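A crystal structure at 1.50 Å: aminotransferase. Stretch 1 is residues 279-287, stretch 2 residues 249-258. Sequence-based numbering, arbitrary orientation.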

ATOM      1  N   ASP B 279      -4.500  21.886  25.141  1.00 17.43           N
ATOM      2  CA  ASP B 279      -5.687  21.297  24.528  1.00 16.29           C
ATOM      3  C   ASP B 279      -5.591  19.792  24.676  1.00 15.30           C
ATOM      4  O   ASP B 279      -4.516  19.251  24.986  1.00 16.49           O
ATOM      5  CB  ASP B 279      -5.781  21.633  23.033  1.00 17.20           C
ATOM      6  CG  ASP B 279      -6.595  22.899  22.758  1.00 21.04           C
ATOM      7  OD1 ASP B 279      -7.851  22.902  22.956  1.00 22.44           O
ATOM      8  OD2 ASP B 279      -5.974  23.870  22.298  1.00 20.20           O
ATOM      9  N   LYS B 280      -6.712  19.114  24.464  1.00 14.23           N
ATOM     10  CA  LYS B 280      -6.727  17.648  24.473  1.00 14.70           C
ATOM     11  C   LYS B 280      -5.795  17.109  23.403  1.00 15.77           C
ATOM     12  O   LYS B 280      -5.773  17.618  22.275  1.00 17.88           O
ATOM     13  CB  LYS B 280      -8.119  17.122  24.194  1.00 15.26           C
ATOM     14  CG  LYS B 280      -9.100  17.250  25.326  1.00 17.84           C
ATOM     15  CD  LYS B 280     -10.272  16.303  25.029  1.00 31.29           C
ATOM     16  CE  LYS B 280     -11.542  16.650  25.752  1.00 46.11           C
ATOM     17  NZ  LYS B 280     -12.600  15.695  25.285  1.00 39.66           N
ATOM     18  N   SER B 281      -5.006  16.094  23.766  1.00 15.10           N
ATOM     19  CA  SER B 281      -4.096  15.427  22.831  1.00 14.38           C
ATOM     20  C   SER B 281      -4.453  13.956  22.730  1.00 11.09           C
ATOM     21  O   SER B 281      -4.963  13.359  23.692  1.00 14.24           O
ATOM     22  CB  SER B 281      -2.640  15.529  23.318  1.00 16.51           C
ATOM     23  OG  SER B 281      -1.767  14.628  22.619  1.00 18.86           O
ATOM     24  N   SER B 282      -4.148  13.370  21.567  1.00 11.48           N
ATOM     25  CA  SER B 282      -4.333  11.937  21.371  1.00 11.74           C
ATOM     26  C   SER B 282      -3.455  11.132  22.339  1.00 12.16           C
ATOM     27  O   SER B 282      -3.719   9.960  22.601  1.00 13.76           O
ATOM     28  CB  SER B 282      -3.938  11.583  19.939  1.00 12.15           C
ATOM     29  OG  SER B 282      -2.535  11.774  19.776  1.00 12.68           O
ATOM     30  N   ASN B 283      -2.382  11.743  22.829  1.00 11.46           N
ATOM     31  CA  ASN B 283      -1.417  11.049  23.692  1.00 11.20           C
ATOM     32  C   ASN B 283      -0.816   9.836  22.996  1.00 14.25           C
ATOM     33  O   ASN B 283      -0.640   8.784  23.606  1.00 14.84           O
ATOM     34  CB  ASN B 283      -2.054  10.603  25.021  1.00 12.41           C
ATOM     35  CG  ASN B 283      -2.470  11.773  25.888  1.00 17.13           C
ATOM     36  OD1 ASN B 283      -3.632  11.879  26.319  1.00 21.91           O
ATOM     37  ND2 ASN B 283      -1.534  12.665  26.142  1.00 17.03           N
ATOM     38  N   HIS B 284      -0.512   9.980  21.703  1.00 12.69           N
ATOM     39  CA  HIS B 284       0.159   8.882  21.010  1.00 11.70           C
ATOM     40  C   HIS B 284       1.468   8.502  21.695  1.00 14.23           C
ATOM     41  O   HIS B 284       1.774   7.293  21.837  1.00 13.57           O
ATOM     42  CB  HIS B 284       0.390   9.199  19.523  1.00 12.15           C
ATOM     43  CG  HIS B 284       1.239   8.185  18.843  1.00 12.49           C
ATOM     44  ND1 HIS B 284       0.963   6.832  18.899  1.00 14.51           N
ATOM     45  CD2 HIS B 284       2.378   8.310  18.127  1.00 14.75           C
ATOM     46  CE1 HIS B 284       1.904   6.168  18.246  1.00 14.60           C
ATOM     47  NE2 HIS B 284       2.775   7.041  17.771  1.00 14.97           N
ATOM     48  N   LEU B 285       2.245   9.525  22.074  1.00 13.10           N
ATOM     49  CA  LEU B 285       3.500   9.322  22.821  1.00 11.56           C
ATOM     50  C   LEU B 285       3.424   9.992  24.176  1.00 12.63           C
ATOM     51  O   LEU B 285       2.648  10.953  24.354  1.00 12.88           O
ATOM     52  CB  LEU B 285       4.710   9.911  22.089  1.00 12.85           C
ATOM     53  CG  LEU B 285       4.972   9.496  20.641  1.00 13.68           C
ATOM     54  CD1 LEU B 285       6.137  10.290  20.007  1.00 13.22           C
ATOM     55  CD2 LEU B 285       5.259   8.005  20.559  1.00 13.17           C
ATOM     56  N   TYR B 286       4.253   9.515  25.103  1.00 11.51           N
ATOM     57  CA  TYR B 286       4.488  10.226  26.364  1.00 11.32           C
ATOM     58  C   TYR B 286       5.984  10.560  26.397  1.00 12.73           C
ATOM     59  O   TYR B 286       6.792   9.729  26.829  1.00 13.46           O
ATOM     60  CB  TYR B 286       4.121   9.358  27.583  1.00  9.86           C
ATOM     61  CG  TYR B 286       4.253  10.123  28.872  1.00 12.32           C
ATOM     62  CD1 TYR B 286       3.173  10.851  29.380  1.00 12.08           C
ATOM     63  CD2 TYR B 286       5.474  10.168  29.552  1.00 12.13           C
ATOM     64  CE1 TYR B 286       3.289  11.583  30.579  1.00 12.83           C
ATOM     65  CE2 TYR B 286       5.598  10.906  30.724  1.00 12.38           C
ATOM     66  CZ  TYR B 286       4.508  11.600  31.227  1.00 14.22           C
ATOM     67  OH  TYR B 286       4.621  12.329  32.394  1.00 13.74           O
ATOM     68  N   PRO B 287       6.371  11.729  25.857  1.00 11.63           N
ATOM     69  CA  PRO B 287       7.785  12.124  25.828  1.00 12.59           C
ATOM     70  C   PRO B 287       8.273  12.718  27.136  1.00 13.55           C
ATOM     71  O   PRO B 287       7.564  13.508  27.778  1.00 13.62           O
ATOM     72  CB  PRO B 287       7.838  13.226  24.744  1.00 12.53           C
ATOM     73  CG  PRO B 287       6.484  13.183  24.060  1.00 13.77           C
ATOM     74  CD  PRO B 287       5.524  12.684  25.120  1.00 12.53           C
TER
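Stretch 2 (249-258) LMQKREEAAL

Stretch 2 is helical from Leu 249 to Leu 258, a piece of a longer helix that extends in both directions, with each backbone amide from Arg 253 onward bonded to the carbonyl four residues earlier. Stretch 1 is mostly loop and enters a strand near its end. From Ser 282 to Tyr 286 the loop advances in the same general sense as the helix: CA of Ser 282 is nearest CA of Met 250 (5.6 Å), CA of Asn 283 is nearest CA of Arg 253 (6.0 Å), and CA of Tyr 286 is nearest CA of Ala 257 (6.7 Å). The helix offers Met 250, Arg 253, Glu 254 and Ala 257, the familiar spacing of three and four that keeps side chains on one side of a helix. The contact is modest, burying 431 Å² in total.

Asp 279 makes no contact, and Lys 280 makes a single contact, its CB 3.8 Å from CE of Met 250. The same methyl reaches the backbone of Ser 281, with CE of Met 250 3.5 Å from O of Ser 281. Met 250 leaves the helix sideways, but its extended chi1 and chi2, both t, carry the end of the side chain to the loop. A water adds a polar link here: it accepts from N of Ser 281 at 2.9 Å and donates to OE1 of Glu 254 at 2.8 Å.

At Ser 282 the CA-to-CB bond points away from the helix, and the backbone does the work. SD of Met 250 packs 3.8 Å from CA of Ser 282, while O of Ser 282 accepts two hydrogen bonds from one arginine, from NE of Arg 253 at 2.8 Å and from NH2 of Arg 253 at 2.9 Å. The carbonyl lies at the edge of the guanidinium, near its plane, where two N-H groups can converge on a single oxygen. The acceptor is main chain, so both bonds are made to the loop backbone and neither uses the serine hydroxyl.

Asn 283 is the most covered residue of stretch 1. Its phi/psi of 59/40 is left-handed, and its CA-to-CB bond points toward the helix, with CB 3.7 Å from CB of Arg 253. Its carbonyl also meets the arginine, O of Asn 283 lying 3.4 Å from CD of Arg 253. The loop braces itself at this point, N of Asn 283 donating to OG of Ser 281 at 3.0 Å and N of His 284 donating weakly to OG of Ser 282 at 3.3 Å.

The CA-to-CB bonds of His 284 and Leu 285 point away from the helix, and Leu 285 makes no contact with it. That of Tyr 286 points toward it. Its CD1 packs 3.8 Å from CB of Ala 257, and its CE1 lies 3.5 Å from O of Ala 257. Pro 287 is already out of reach. The rule is economical: one arginine reads a backbone carbonyl, flanked by a methionine and an alanine along the helix.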

ATOM      1  N   LEU B 249     -10.393   5.219  24.139  1.00 15.04           N
ATOM      2  CA  LEU B 249      -8.993   4.820  24.081  1.00 13.14           C
ATOM      3  C   LEU B 249      -8.096   6.018  24.410  1.00 13.39           C
ATOM      4  O   LEU B 249      -7.101   5.889  25.125  1.00 14.40           O
ATOM      5  CB  LEU B 249      -8.663   4.278  22.679  1.00 12.55           C
ATOM      6  CG  LEU B 249      -9.449   3.023  22.272  1.00 14.23           C
ATOM      7  CD1 LEU B 249      -9.313   2.719  20.769  1.00 15.75           C
ATOM      8  CD2 LEU B 249      -9.006   1.805  23.097  1.00 16.02           C
ATOM      9  N   MET B 250      -8.448   7.190  23.872  1.00 12.53           N
ATOM     10  CA  MET B 250      -7.666   8.401  24.094  1.00 11.87           C
ATOM     11  C   MET B 250      -7.669   8.760  25.581  1.00 13.68           C
ATOM     12  O   MET B 250      -6.638   9.175  26.143  1.00 15.25           O
ATOM     13  CB  MET B 250      -8.226   9.558  23.255  1.00 13.97           C
ATOM     14  CG  MET B 250      -7.520  10.888  23.490  1.00 17.21           C
ATOM     15  SD  MET B 250      -7.994  12.068  22.212  1.00 15.71           S
ATOM     16  CE  MET B 250      -8.461  13.488  23.212  1.00 23.92           C
ATOM     17  N   GLN B 251      -8.820   8.586  26.223  1.00 14.25           N
ATOM     18  CA  GLN B 251      -8.919   8.909  27.650  1.00 15.29           C
ATOM     19  C   GLN B 251      -8.138   7.904  28.516  1.00 14.08           C
ATOM     20  O   GLN B 251      -7.579   8.276  29.559  1.00 15.49           O
ATOM     21  CB  GLN B 251     -10.379   9.041  28.086  1.00 16.47           C
ATOM     22  CG  GLN B 251     -10.562   9.376  29.582  1.00 17.28           C
ATOM     23  CD  GLN B 251      -9.979  10.740  29.996  1.00 18.42           C
ATOM     24  OE1 GLN B 251      -9.797  11.665  29.179  1.00 20.92           O
ATOM     25  NE2 GLN B 251      -9.687  10.867  31.287  1.00 21.14           N
ATOM     26  N   LYS B 252      -8.078   6.638  28.089  1.00 13.80           N
ATOM     27  CA  LYS B 252      -7.209   5.695  28.790  1.00 13.27           C
ATOM     28  C   LYS B 252      -5.757   6.142  28.740  1.00 14.99           C
ATOM     29  O   LYS B 252      -5.051   6.054  29.746  1.00 16.49           O
ATOM     30  CB  LYS B 252      -7.367   4.272  28.257  1.00 14.16           C
ATOM     31  CG  LYS B 252      -8.725   3.657  28.596  1.00 16.86           C
ATOM     32  CD  LYS B 252      -8.806   3.318  30.082  1.00 24.31           C
ATOM     33  CE  LYS B 252     -10.144   2.679  30.438  1.00 40.51           C
ATOM     34  NZ  LYS B 252     -10.299   2.502  31.914  1.00 51.18           N
ATOM     35  N   ARG B 253      -5.299   6.600  27.566  1.00 13.12           N
ATOM     36  CA  ARG B 253      -3.937   7.102  27.438  1.00 12.20           C
ATOM     37  C   ARG B 253      -3.750   8.373  28.272  1.00 13.68           C
ATOM     38  O   ARG B 253      -2.703   8.569  28.893  1.00 14.14           O
ATOM     39  CB  ARG B 253      -3.563   7.318  25.971  1.00 12.26           C
ATOM     40  CG  ARG B 253      -3.505   6.011  25.165  1.00 12.43           C
ATOM     41  CD  ARG B 253      -2.873   6.220  23.786  1.00 12.18           C
ATOM     42  NE  ARG B 253      -3.659   7.156  22.995  1.00 11.54           N
ATOM     43  CZ  ARG B 253      -4.670   6.818  22.195  1.00 13.42           C
ATOM     44  NH1 ARG B 253      -5.027   5.533  22.034  1.00 13.39           N
ATOM     45  NH2 ARG B 253      -5.322   7.783  21.552  1.00 12.58           N
ATOM     46  N   GLU B 254      -4.784   9.216  28.314  1.00 13.15           N
ATOM     47  CA  GLU B 254      -4.707  10.431  29.145  1.00 13.71           C
ATOM     48  C   GLU B 254      -4.546  10.073  30.623  1.00 12.45           C
ATOM     49  O   GLU B 254      -3.758  10.714  31.334  1.00 13.94           O
ATOM     50  CB  GLU B 254      -5.926  11.334  28.912  1.00 15.72           C
ATOM     51  CG  GLU B 254      -6.022  12.569  29.826  1.00 15.93           C
ATOM     52  CD  GLU B 254      -4.953  13.624  29.580  1.00 18.93           C
ATOM     53  OE1 GLU B 254      -4.251  13.577  28.538  1.00 16.30           O
ATOM     54  OE2 GLU B 254      -4.827  14.533  30.439  1.00 17.09           O
ATOM     55  N   GLU B 255      -5.265   9.050  31.072  1.00 14.11           N
ATOM     56  CA  GLU B 255      -5.166   8.623  32.470  1.00 14.38           C
ATOM     57  C   GLU B 255      -3.777   8.090  32.781  1.00 16.21           C
ATOM     58  O   GLU B 255      -3.222   8.384  33.843  1.00 16.29           O
ATOM     59  CB  GLU B 255      -6.299   7.656  32.831  1.00 17.39           C
ATOM     60  CG  GLU B 255      -7.598   8.447  33.038  1.00 21.59           C
ATOM     61  CD  GLU B 255      -8.874   7.641  32.870  1.00 28.82           C
ATOM     62  OE1 GLU B 255      -9.947   8.283  32.822  1.00 28.90           O
ATOM     63  OE2 GLU B 255      -8.819   6.398  32.779  1.00 28.03           O
ATOM     64  N   ALA B 256      -3.196   7.339  31.845  1.00 13.36           N
ATOM     65  CA  ALA B 256      -1.836   6.833  32.019  1.00 13.29           C
ATOM     66  C   ALA B 256      -0.868   8.003  32.089  1.00 13.38           C
ATOM     67  O   ALA B 256       0.008   8.039  32.953  1.00 15.02           O
ATOM     68  CB  ALA B 256      -1.462   5.914  30.858  1.00 14.41           C
ATOM     69  N   ALA B 257      -1.030   8.969  31.180  1.00 13.32           N
ATOM     70  CA  ALA B 257      -0.162  10.149  31.175  1.00 13.54           C
ATOM     71  C   ALA B 257      -0.241  10.920  32.490  1.00 11.47           C
ATOM     72  O   ALA B 257       0.773  11.387  33.019  1.00 14.00           O
ATOM     73  CB  ALA B 257      -0.522  11.061  30.008  1.00 14.50           C
ATOM     74  N   LEU B 258      -1.454  11.058  33.014  1.00 12.14           N
ATOM     75  CA  LEU B 258      -1.632  11.780  34.276  1.00 12.63           C
ATOM     76  C   LEU B 258      -0.954  11.055  35.433  1.00 12.29           C
ATOM     77  O   LEU B 258      -0.443  11.702  36.366  1.00 13.75           O
ATOM     78  CB  LEU B 258      -3.119  12.006  34.575  1.00 14.37           C
ATOM     79  CG  LEU B 258      -3.796  13.015  33.644  1.00 15.26           C
ATOM     80  CD1 LEU B 258      -5.313  12.923  33.833  1.00 16.64           C
ATOM     81  CD2 LEU B 258      -3.288  14.460  33.834  1.00 15.19           C
TER
HETATM   82  O   HOH W   1      -5.019  15.428  26.564  1.00 22.39           O